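Local coordinates for putative ABC transporter amino acid-binding protein (Sinorhizobium meliloti, PDB 2Q88) that binds the compatible solutes ectoine and hydroxyectoine, probably delivering them to an ABC transporter for osmoprotection, at residues A[112-116]-A[192-198]; A[6-10]-A[46-51]; A[23-27]-A[36-40]; A[87-91]-A[205-209]; A[103-107]-A[161-165]. One frame throughout, in Å; residues are numbered along the deposited sequence.

From the N terminus, contact 2 closes the first loop, bringing helix 5-12 against the C-terminal end of helix 37-48. Contact 3 is enclosed by that loop and closes a short loop holding strands 27-28 and 34-35 at the ligand pocket, at the other end of helix 37-48. Contact 4 then spans a long excursion, joining residues 87-91 to 205-209, and both remaining contacts fall within it. Contacts 5 and 1 cross, their segments alternating along the chain, and they touch where Phe103 meets Leu192, Val195 and Tyr116. Contacts 2, 3 and 4 thus tie together one lobe, with Phe46 packing on Phe207, while contacts 1 and 5 build the other.

Contact 1. Residues A[112-116]-A[192-198]; sequences GLKSY and LAPVEGA
Ser115 and Glu196 are nearest neighbours where the two loop backbones meet, and Glu196 N donates to Lys114 O across 3.0 Å in a bond that lies nearly on the C=O axis. A water adds a second link, accepting from Tyr116 N and donating to Glu196 O over 2.6 Å. The Lys114 carbonyl is also flanked by carbon: Leu192 CD2 and Val195 CG1 both lie 3.7 Å from Lys114 O. On the outer side, CD1 of Leu192 touches Lys114 CG at 3.9 Å, the two side chains crossing at about a right angle, and the lysine then runs on extended, away from the loop. On the inner side, Val195 CG1, held anti to the backbone N (chi1 179°), comes within 3.7 Å of Tyr116 CE1, while Ala198 CB meets the same ring at its edge and in its plane. The ring is anchored beyond the contact by a hydrogen bond between Tyr116 OH and Ser171 OG and an edge-to-face approach to Phe103. A type II turn from Val195 to Ala198, with Gly197 at positive phi, faces the start of helix 116-121, where Ser115 OG binds Asp118 N as a classic helix N-cap.

Contact 2. Residues A[6-10]-A[46-51]; sequences LEELK and FKRLGV
Lys10 leans on the 46-51 segment because its chain, with CG beside the backbone N, bends at chi3 (78°) and lays its methylenes along the carbonyl of Leu49, with CE 3.4 Å from Leu49 O. Val51 sets CG1 anti to its backbone N (chi1 177°), which puts CG2 beside that nitrogen and facing the helix. There CG2 serves as the common point of the apolar contact: Leu6 CD2 and Leu9 CB each approach Val51 CG2 to 3.9 Å, and Lys10 CG lies at a similar distance. Leu6 CD2 reaches further, to 4.1 Å from Leu49 CB, the two side chains meeting at about a right angle. Deeper in, Leu9 CD1 touches Phe46 CE1 at 4.1 Å, coming obliquely to the ring. Helix 37-48 ends here in a Schellman motif: Gly50 turns to positive phi, with Val51 N bonded to Phe46 O and Gly50 N to Lys47 O. Leu214 of helix 212-228 touches both Leu6 and Leu9. At the solvent side a single water donates to Lys10 O and to Gly50 O, the latter at 2.8 Å, bridging the two backbones. Helix 5-12 packs on the end of helix 37-48 and the loop after it mainly through carbon, and the one hydrogen-bonded link between the segments is that water; the carbonyl of Leu49, beside the lysine methylenes, would probably also feel some of the ammonium's positive charge.

Contact 3. Residues A[23-27]-A[36-40]; sequences PPFTA and GAAPD. With 4CS ((4S)-2-methyl-1,4,5,6-tetrahydropyrimidine-4-carboxylic acid), chain F.
The methyl carbon CAA of bound ectoine sits over one face of the Phe25 ring, 3.4 Å above its plane and over its centre. The ring stands on the far side of the backbone from residues 36-40, where CG anti to the carbonyl carbon (chi1 -65°) carries it into the pocket; Phe240 packs edge-to-face with it. The same residue's backbone is fixed from behind by the start of helix 37-48. Ala38 N donates to Phe25 O at 3.0 Å, in the carbonyl plane, and Ala37 N donates to Pro24 O, also at 3.0 Å and almost straight at 174°. Thus two N-H groups of the first helical turn hold consecutive carbonyls of the loop. Pro39 CD lies 3.2 Å from Phe25 O, and Pro39 CG and CD each lie 3.9 Å from Thr26 CG2, the two side chains crossing at about a right angle. Thr26 OG1 is hydrogen-bonded to Glu22 N, the backbone of the residue whose carboxylate OE2 binds ectoine. Gly36, with no side chain, lets its CA come within 4.1 Å of Thr26 CA. Glu22, Phe81, Arg86 and Thr134 supply hydrogen bonds to ectoine, in the cleft between two lobes that characterises periplasmic solute-binding proteins.

Contact 4. Residues A[87-91]-A[205-209]; sequences CAAVA and AAFRK
The ammonium group of Lys209 is gripped by two backbone carbonyls, with NZ 3.0 Å from Cys87 O and 3.0 Å from Val90 O. It meets the first at a C=O...N angle of 161° and the second from well above the carbonyl plane. A bend at chi2 (-73°) folds the lysine back over the 87-91 turn, so that CE passes 3.4 Å from Ala88 O and CG passes the carbonyl oxygen of Ala89. Such a clasp would probably favour the protonated amine and steady the carbonyls at and just after the end of helix 84-87. A water bridges the segments, donating to Ala89 O at 2.6 Å and accepting from Lys209 N. Further along, Ala91 and Phe207 form an antiparallel hydrogen-bonded pair: Ala91 N donates to Phe207 O over 2.7 Å, and Phe207 N returns a bond to Ala91 O over 2.8 Å. That carbonyl oxygen also lies in the plane of the Phe207 ring, at its edge. Val90 CG2 rests 3.8 Å from Ala206 CB on the opposite face from Ala91 and Phe207. The short two-stranded sheet is wedged between helices: Val90 and Ala89 contact helix 64-69, while Phe207 and Ala91 lie against helix 212-228, with Phe218 edge-to-face to Phe207, and Cys87 is disulfide-bonded to Cys254 near the C terminus.

Contact 5. Residues A[103-107]-A[161-165]; sequences FALKK and MLQDG
Ala104 opens the contact on strand 98-106, its CB directed at helix 155-164 and 4.0 Å from Leu162 CD1. Leu162 CD1 also lies 3.7 Å from Ala104 O, so one branch of the leucine covers both the side chain and the carbonyl of the alanine. Leu162 reaches down from the last turn of the helix and accounts for most of the buried surface on its side; Val189 of the neighbouring strand also touches it. At Leu105 the backbone takes over: Leu105 N lies 3.9 Å from Leu162 CD1, whereas its side chain turns to the other face of the sheet, where Val169 and Leu192 receive it. This is the helix-on-sheet layering of an alpha/beta lobe of a solute-binding protein, with strand 98-106 lying antiparallel between strands 169-173 and 189-192 and the helix laid over one face. Lys106 comes next and climbs alongside the helix end. A bend at chi2 (-68°) turns its chain toward the helix, bringing CG 4.3 Å from Leu162 CD2 and CE to 3.2 Å from Leu162 O. Its NZ then makes a weak hydrogen bond of 3.5 Å to Gln163 O. These carbonyls belong to the final helical turn, where the helix dipole would favour a positive charge, and Leu162 O accepts from Gly165 N as the chain leaves the helix in a Schellman motif at Gly165.

Contact 1. Residues A[112-116]-A[192-198]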
# COMPACT_ATOMS: atom_id res chain seq x y z
N GLY A 112 -5.03 -22.92 13.13
CA GLY A 112 -5.55 -23.28 11.81
C GLY A 112 -6.22 -22.11 11.11
O GLY A 112 -7.30 -22.25 10.56
N LEU A 113 -5.56 -20.95 11.15
CA LEU A 113 -6.07 -19.73 10.55
C LEU A 113 -5.57 -19.58 9.11
O LEU A 113 -4.37 -19.38 8.89
CB LEU A 113 -5.69 -18.50 11.39
CG LEU A 113 -6.06 -18.49 12.88
CD1 LEU A 113 -5.37 -17.34 13.62
CD2 LEU A 113 -7.57 -18.41 13.07
N LYS A 114 -6.48 -19.68 8.15
CA LYS A 114 -6.16 -19.63 6.71
C LYS A 114 -6.95 -18.53 5.98
O LYS A 114 -6.64 -18.18 4.84
CB LYS A 114 -6.44 -20.99 6.05
CG LYS A 114 -5.71 -22.19 6.65
CD LYS A 114 -6.23 -23.49 6.06
CE LYS A 114 -5.67 -24.72 6.78
NZ LYS A 114 -6.24 -25.99 6.19
N SER A 115 -8.00 -18.02 6.63
CA SER A 115 -8.86 -17.00 6.05
C SER A 115 -9.27 -16.01 7.13
O SER A 115 -9.10 -16.30 8.32
CB SER A 115 -10.12 -17.65 5.44
OG SER A 115 -10.98 -18.17 6.44
N TYR A 116 -9.81 -14.86 6.75
CA TYR A 116 -10.26 -13.90 7.75
C TYR A 116 -11.47 -14.42 8.51
O TYR A 116 -11.69 -14.05 9.67
CB TYR A 116 -10.56 -12.53 7.14
CG TYR A 116 -9.32 -11.80 6.68
CD1 TYR A 116 -8.96 -11.78 5.34
CD2 TYR A 116 -8.50 -11.14 7.60
CE1 TYR A 116 -7.82 -11.10 4.90
CE2 TYR A 116 -7.34 -10.44 7.17
CZ TYR A 116 -7.01 -10.44 5.81
OH TYR A 116 -5.87 -9.78 5.35
N LEU A 192 1.58 -17.57 5.67
CA LEU A 192 0.53 -18.14 4.84
C LEU A 192 0.14 -17.10 3.79
O LEU A 192 -0.28 -16.00 4.13
CB LEU A 192 -0.68 -18.56 5.69
CG LEU A 192 -1.85 -19.24 4.97
CD1 LEU A 192 -2.35 -20.44 5.75
CD2 LEU A 192 -2.98 -18.26 4.68
N ALA A 193 0.32 -17.46 2.52
CA ALA A 193 0.04 -16.56 1.40
C ALA A 193 -0.40 -17.33 0.15
O ALA A 193 0.21 -18.35 -0.18
CB ALA A 193 1.27 -15.70 1.09
N PRO A 194 -1.44 -16.85 -0.53
CA PRO A 194 -2.25 -15.72 -0.06
C PRO A 194 -3.31 -16.16 0.93
O PRO A 194 -3.60 -17.35 1.04
CB PRO A 194 -2.91 -15.22 -1.34
CG PRO A 194 -3.06 -16.43 -2.18
CD PRO A 194 -1.89 -17.33 -1.85
N VAL A 195 -3.89 -15.20 1.64
CA VAL A 195 -5.02 -15.48 2.51
C VAL A 195 -6.18 -15.99 1.65
O VAL A 195 -6.50 -15.41 0.62
CB VAL A 195 -5.50 -14.23 3.27
CG1 VAL A 195 -6.71 -14.59 4.15
CG2 VAL A 195 -4.39 -13.66 4.12
N GLU A 196 -6.78 -17.09 2.08
CA GLU A 196 -7.88 -17.67 1.34
C GLU A 196 -9.12 -16.79 1.43
O GLU A 196 -9.50 -16.36 2.52
CB GLU A 196 -8.17 -19.09 1.86
CG GLU A 196 -7.09 -20.09 1.48
CD GLU A 196 -6.99 -20.34 -0.03
OE1 GLU A 196 -7.97 -20.08 -0.78
OE2 GLU A 196 -5.93 -20.81 -0.48
N GLY A 197 -9.74 -16.52 0.29
CA GLY A 197 -10.97 -15.73 0.22
C GLY A 197 -10.75 -14.22 0.12
O GLY A 197 -11.70 -13.47 -0.09
N ALA A 198 -9.50 -13.79 0.27
CA ALA A 198 -9.17 -12.36 0.24
C ALA A 198 -9.01 -11.90 -1.21
O ALA A 198 -8.54 -12.68 -2.05
CB ALA A 198 -7.90 -12.10 1.03
O HOH W 1 -10.58 -14.35 3.83

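Contact 2. Residues A[6-10]-A[46-51]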
# COMPACT_ATOMS: atom_id res chain seq x y z
N LEU A 6 0.25 21.49 -11.33
CA LEU A 6 1.53 21.04 -11.85
C LEU A 6 2.52 22.21 -11.93
O LEU A 6 3.66 22.08 -11.51
CB LEU A 6 1.39 20.37 -13.22
CG LEU A 6 2.33 19.21 -13.61
CD1 LEU A 6 2.66 19.26 -15.10
CD2 LEU A 6 3.62 19.12 -12.79
N GLU A 7 2.07 23.35 -12.46
CA GLU A 7 2.92 24.55 -12.55
C GLU A 7 3.49 24.93 -11.18
O GLU A 7 4.67 25.26 -11.06
CB GLU A 7 2.15 25.73 -13.13
CG GLU A 7 1.65 25.53 -14.55
CD GLU A 7 0.37 26.31 -14.83
OE1 GLU A 7 0.30 27.51 -14.45
OE2 GLU A 7 -0.56 25.74 -15.43
N GLU A 8 2.63 24.87 -10.16
CA GLU A 8 2.99 25.18 -8.77
C GLU A 8 4.07 24.24 -8.24
O GLU A 8 5.02 24.68 -7.58
CB GLU A 8 1.76 25.11 -7.87
CG GLU A 8 0.69 26.13 -8.21
CD GLU A 8 -0.41 26.18 -7.16
OE1 GLU A 8 -0.97 25.11 -6.82
OE2 GLU A 8 -0.72 27.29 -6.68
N LEU A 9 3.92 22.95 -8.52
CA LEU A 9 4.89 21.94 -8.13
C LEU A 9 6.21 22.08 -8.86
O LEU A 9 7.28 21.90 -8.28
CB LEU A 9 4.32 20.53 -8.35
CG LEU A 9 3.12 20.14 -7.50
CD1 LEU A 9 2.74 18.69 -7.78
CD2 LEU A 9 3.41 20.34 -6.01
N LYS A 10 6.15 22.41 -10.15
CA LYS A 10 7.35 22.64 -10.94
C LYS A 10 8.11 23.84 -10.39
O LYS A 10 9.33 23.80 -10.26
CB LYS A 10 7.01 22.83 -12.42
CG LYS A 10 6.45 21.59 -13.10
CD LYS A 10 5.95 21.91 -14.51
CE LYS A 10 7.10 22.02 -15.52
NZ LYS A 10 6.60 22.22 -16.92
N PHE A 46 7.37 12.29 -11.73
CA PHE A 46 7.48 13.71 -11.37
C PHE A 46 8.68 14.36 -12.03
O PHE A 46 8.58 15.49 -12.52
CB PHE A 46 7.49 13.91 -9.86
CG PHE A 46 6.12 13.95 -9.25
CD1 PHE A 46 5.20 14.93 -9.63
CD2 PHE A 46 5.74 13.02 -8.27
CE1 PHE A 46 3.90 14.97 -9.06
CE2 PHE A 46 4.47 13.05 -7.71
CZ PHE A 46 3.54 14.02 -8.10
N LYS A 47 9.80 13.65 -12.08
CA LYS A 47 10.99 14.15 -12.77
C LYS A 47 10.67 14.44 -14.23
O LYS A 47 11.04 15.50 -14.76
CB LYS A 47 12.15 13.16 -12.68
CG LYS A 47 13.43 13.71 -13.29
CD LYS A 47 14.59 12.73 -13.31
CE LYS A 47 15.71 13.26 -14.21
NZ LYS A 47 16.97 12.47 -14.08
N ARG A 48 9.97 13.51 -14.88
CA ARG A 48 9.59 13.64 -16.29
C ARG A 48 8.65 14.80 -16.51
O ARG A 48 8.69 15.43 -17.56
CB ARG A 48 8.96 12.35 -16.80
CG ARG A 48 10.00 11.27 -17.06
CD ARG A 48 9.43 9.87 -17.21
NE ARG A 48 10.51 8.89 -17.16
CZ ARG A 48 11.07 8.32 -18.22
NH1 ARG A 48 10.65 8.60 -19.44
NH2 ARG A 48 12.06 7.46 -18.05
N LEU A 49 7.83 15.10 -15.49
CA LEU A 49 6.94 16.25 -15.51
C LEU A 49 7.65 17.56 -15.16
O LEU A 49 7.02 18.61 -15.16
CB LEU A 49 5.74 16.03 -14.57
CG LEU A 49 4.80 14.88 -14.90
CD1 LEU A 49 3.73 14.68 -13.81
CD2 LEU A 49 4.18 15.15 -16.25
N GLY A 50 8.94 17.49 -14.84
CA GLY A 50 9.72 18.68 -14.51
C GLY A 50 9.69 19.09 -13.05
O GLY A 50 9.99 20.24 -12.71
N VAL A 51 9.31 18.14 -12.18
CA VAL A 51 9.33 18.33 -10.73
C VAL A 51 10.53 17.54 -10.21
O VAL A 51 10.48 16.31 -10.17
CB VAL A 51 8.03 17.84 -10.06
CG1 VAL A 51 8.09 17.98 -8.54
CG2 VAL A 51 6.80 18.58 -10.62
O HOH W 2 11.01 21.44 -10.44

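Contact 3. Residues A[23-27]-A[36-40]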
# COMPACT_ATOMS: atom_id res chain seq x y z
N PRO A 23 8.37 -1.89 3.26
CA PRO A 23 9.04 -2.51 2.11
C PRO A 23 8.28 -3.75 1.63
O PRO A 23 7.77 -4.50 2.46
CB PRO A 23 10.42 -2.90 2.66
CG PRO A 23 10.65 -2.06 3.89
CD PRO A 23 9.27 -1.74 4.43
N PRO A 24 8.24 -4.02 0.32
CA PRO A 24 8.89 -3.23 -0.74
C PRO A 24 8.03 -2.14 -1.40
O PRO A 24 8.43 -1.62 -2.46
CB PRO A 24 9.20 -4.29 -1.79
CG PRO A 24 8.03 -5.23 -1.70
CD PRO A 24 7.65 -5.26 -0.23
N PHE A 25 6.90 -1.78 -0.81
CA PHE A 25 6.07 -0.69 -1.31
C PHE A 25 6.75 0.67 -1.09
O PHE A 25 6.80 1.49 -2.01
CB PHE A 25 4.70 -0.69 -0.65
CG PHE A 25 3.87 -1.90 -1.00
CD1 PHE A 25 4.01 -3.08 -0.29
CD2 PHE A 25 2.92 -1.84 -2.02
CE1 PHE A 25 3.23 -4.21 -0.59
CE2 PHE A 25 2.13 -2.95 -2.32
CZ PHE A 25 2.28 -4.14 -1.61
N THR A 26 7.25 0.90 0.12
CA THR A 26 7.93 2.16 0.50
C THR A 26 9.02 1.80 1.48
O THR A 26 8.88 0.84 2.24
CB THR A 26 6.97 3.16 1.19
OG1 THR A 26 6.35 2.52 2.31
CG2 THR A 26 5.79 3.57 0.29
N ALA A 27 10.10 2.56 1.49
CA ALA A 27 11.21 2.31 2.40
C ALA A 27 11.95 3.61 2.59
O ALA A 27 11.92 4.46 1.71
CB ALA A 27 12.14 1.25 1.83
N GLY A 36 11.66 2.18 -2.41
CA GLY A 36 10.52 1.29 -2.54
C GLY A 36 9.86 1.56 -3.87
O GLY A 36 10.14 2.58 -4.51
N ALA A 37 9.01 0.64 -4.31
CA ALA A 37 8.44 0.67 -5.64
C ALA A 37 7.53 1.86 -5.92
O ALA A 37 7.57 2.43 -7.01
CB ALA A 37 7.70 -0.64 -5.93
N ALA A 38 6.73 2.24 -4.94
CA ALA A 38 5.77 3.32 -5.15
C ALA A 38 6.45 4.70 -5.26
O ALA A 38 6.20 5.41 -6.24
CB ALA A 38 4.67 3.29 -4.09
N PRO A 39 7.33 5.06 -4.32
CA PRO A 39 8.12 6.29 -4.45
C PRO A 39 9.09 6.29 -5.64
O PRO A 39 9.35 7.36 -6.19
CB PRO A 39 8.89 6.35 -3.13
CG PRO A 39 8.06 5.53 -2.19
CD PRO A 39 7.63 4.37 -3.04
N ASP A 40 9.62 5.14 -6.03
CA ASP A 40 10.53 5.09 -7.19
C ASP A 40 9.79 5.43 -8.49
O ASP A 40 10.29 6.20 -9.32
CB ASP A 40 11.23 3.74 -7.32
CG ASP A 40 12.49 3.61 -6.45
OD1 ASP A 40 12.79 4.49 -5.60
OD2 ASP A 40 13.26 2.63 -6.54
O 4CS F . -4.73 -0.39 2.95
C 4CS F . -3.84 -0.58 2.12
OXT 4CS F . -3.88 0.02 1.03
CA 4CS F . -2.72 -1.56 2.41
CB 4CS F . -2.24 -1.51 3.85
CAD 4CS F . -1.15 -2.56 4.07
NAG 4CS F . -0.06 -2.35 3.08
CAI 4CS F . -0.30 -1.77 1.83
CAA 4CS F . 0.84 -1.54 0.83
N 4CS F . -1.60 -1.34 1.48

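Contact 4. Residues A[87-91]-A[205-209]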
# COMPACT_ATOMS: atom_id res chain seq x y z
N CYS A 87 -11.84 5.31 -3.96
CA CYS A 87 -12.00 5.90 -5.29
C CYS A 87 -12.95 7.10 -5.29
O CYS A 87 -12.77 8.03 -6.08
CB CYS A 87 -12.46 4.83 -6.29
SG CYS A 87 -11.21 3.55 -6.53
N ALA A 88 -13.93 7.08 -4.40
CA ALA A 88 -14.87 8.18 -4.25
C ALA A 88 -14.27 9.42 -3.58
O ALA A 88 -14.80 10.52 -3.73
CB ALA A 88 -16.10 7.72 -3.48
N ALA A 89 -13.16 9.24 -2.86
CA ALA A 89 -12.56 10.29 -2.03
C ALA A 89 -11.35 10.96 -2.68
O ALA A 89 -11.01 12.09 -2.34
CB ALA A 89 -12.15 9.73 -0.67
N VAL A 90 -10.71 10.25 -3.61
CA VAL A 90 -9.48 10.71 -4.27
C VAL A 90 -9.52 10.49 -5.78
O VAL A 90 -10.35 9.72 -6.27
CB VAL A 90 -8.23 9.99 -3.70
CG1 VAL A 90 -8.07 10.27 -2.23
CG2 VAL A 90 -8.31 8.49 -3.95
N ALA A 91 -8.63 11.16 -6.50
CA ALA A 91 -8.44 10.93 -7.93
C ALA A 91 -7.20 10.04 -8.11
O ALA A 91 -6.07 10.51 -7.98
CB ALA A 91 -8.26 12.25 -8.66
N ALA A 205 -1.16 5.98 -7.64
CA ALA A 205 -0.96 7.23 -6.91
C ALA A 205 -2.33 7.90 -6.73
O ALA A 205 -3.14 7.90 -7.65
CB ALA A 205 0.00 8.14 -7.66
N ALA A 206 -2.60 8.46 -5.55
CA ALA A 206 -3.86 9.16 -5.31
C ALA A 206 -3.64 10.67 -5.21
O ALA A 206 -2.75 11.11 -4.49
CB ALA A 206 -4.52 8.66 -4.06
N PHE A 207 -4.49 11.43 -5.90
CA PHE A 207 -4.42 12.89 -5.90
C PHE A 207 -5.72 13.46 -5.37
O PHE A 207 -6.74 12.78 -5.38
CB PHE A 207 -4.15 13.41 -7.31
CG PHE A 207 -2.92 12.84 -7.94
CD1 PHE A 207 -2.99 11.64 -8.66
CD2 PHE A 207 -1.70 13.48 -7.81
CE1 PHE A 207 -1.84 11.09 -9.25
CE2 PHE A 207 -0.55 12.94 -8.39
CZ PHE A 207 -0.63 11.74 -9.11
N ARG A 208 -5.66 14.69 -4.90
CA ARG A 208 -6.85 15.42 -4.47
C ARG A 208 -7.81 15.50 -5.67
O ARG A 208 -7.37 15.74 -6.80
CB ARG A 208 -6.44 16.81 -4.01
CG ARG A 208 -6.99 17.24 -2.67
CD ARG A 208 -6.74 18.73 -2.35
NE ARG A 208 -7.42 19.60 -3.32
CZ ARG A 208 -6.82 20.45 -4.15
NH1 ARG A 208 -5.49 20.60 -4.15
NH2 ARG A 208 -7.55 21.18 -4.98
N LYS A 209 -9.10 15.29 -5.42
CA LYS A 209 -10.13 15.33 -6.49
C LYS A 209 -10.05 16.56 -7.40
O LYS A 209 -10.24 16.46 -8.63
CB LYS A 209 -11.53 15.24 -5.87
CG LYS A 209 -11.96 13.84 -5.48
CD LYS A 209 -12.28 13.00 -6.71
CE LYS A 209 -13.05 11.75 -6.32
NZ LYS A 209 -12.98 10.72 -7.40
O HOH W 3 -9.69 14.32 -2.69

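Contact 5. Residues A[103-107]-A[161-165]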
# COMPACT_ATOMS: atom_id res chain seq x y z
N PHE A 103 -0.72 -13.71 5.75
CA PHE A 103 -0.67 -13.79 7.21
C PHE A 103 0.73 -14.20 7.65
O PHE A 103 1.33 -15.10 7.04
CB PHE A 103 -1.57 -14.91 7.74
CG PHE A 103 -3.04 -14.62 7.67
CD1 PHE A 103 -3.54 -13.34 7.52
CD2 PHE A 103 -3.94 -15.67 7.84
CE1 PHE A 103 -4.94 -13.11 7.49
CE2 PHE A 103 -5.31 -15.45 7.82
CZ PHE A 103 -5.81 -14.17 7.63
N ALA A 104 1.21 -13.58 8.72
CA ALA A 104 2.34 -14.07 9.49
C ALA A 104 1.74 -14.73 10.74
O ALA A 104 0.93 -14.12 11.44
CB ALA A 104 3.26 -12.92 9.88
N LEU A 105 2.15 -15.96 10.99
CA LEU A 105 1.50 -16.87 11.93
C LEU A 105 2.56 -17.56 12.79
O LEU A 105 3.74 -17.58 12.44
CB LEU A 105 0.75 -17.94 11.11
CG LEU A 105 -0.77 -18.07 10.95
CD1 LEU A 105 -1.59 -16.94 11.52
CD2 LEU A 105 -1.14 -18.31 9.50
N LYS A 106 2.14 -18.15 13.90
CA LYS A 106 3.02 -19.02 14.68
C LYS A 106 3.31 -20.30 13.91
O LYS A 106 2.44 -20.83 13.22
CB LYS A 106 2.40 -19.32 16.05
CG LYS A 106 2.54 -18.17 17.04
CD LYS A 106 4.00 -17.98 17.43
CE LYS A 106 4.14 -17.02 18.60
NZ LYS A 106 5.49 -17.15 19.20
N LYS A 107 4.55 -20.79 14.01
CA LYS A 107 4.99 -21.98 13.28
C LYS A 107 4.03 -23.13 13.55
O LYS A 107 3.68 -23.38 14.70
CB LYS A 107 6.42 -22.37 13.69
CG LYS A 107 7.04 -23.47 12.82
CD LYS A 107 8.12 -24.23 13.60
CE LYS A 107 8.58 -25.46 12.84
NZ LYS A 107 8.81 -26.62 13.75
N MET A 161 4.83 -8.25 18.24
CA MET A 161 3.56 -8.60 18.88
C MET A 161 3.18 -10.06 18.69
O MET A 161 2.63 -10.69 19.59
CB MET A 161 2.43 -7.74 18.34
CG MET A 161 2.10 -6.57 19.20
SD MET A 161 0.74 -5.67 18.44
CE MET A 161 1.56 -4.11 18.09
N LEU A 162 3.45 -10.58 17.50
CA LEU A 162 3.23 -11.98 17.15
C LEU A 162 4.14 -12.87 17.99
O LEU A 162 3.68 -13.83 18.61
CB LEU A 162 3.54 -12.18 15.67
CG LEU A 162 2.75 -13.11 14.75
CD1 LEU A 162 3.73 -13.72 13.76
CD2 LEU A 162 1.96 -14.19 15.49
N GLN A 163 5.43 -12.55 17.99
CA GLN A 163 6.42 -13.25 18.81
C GLN A 163 6.08 -13.24 20.31
O GLN A 163 6.22 -14.26 20.99
CB GLN A 163 7.81 -12.64 18.60
CG GLN A 163 8.40 -12.86 17.20
CD GLN A 163 9.61 -11.97 16.89
OE1 GLN A 163 9.91 -11.03 17.64
NE2 GLN A 163 10.31 -12.27 15.80
N ASP A 164 5.64 -12.09 20.82
CA ASP A 164 5.27 -11.92 22.23
C ASP A 164 3.97 -12.59 22.63
O ASP A 164 3.71 -12.77 23.82
CB ASP A 164 5.17 -10.44 22.59
CG ASP A 164 6.52 -9.80 22.77
OD1 ASP A 164 7.54 -10.51 22.62
OD2 ASP A 164 6.67 -8.59 23.07
N GLY A 165 3.13 -12.91 21.65
CA GLY A 165 1.80 -13.47 21.91
C GLY A 165 0.68 -12.47 22.14
O GLY A 165 -0.36 -12.83 22.68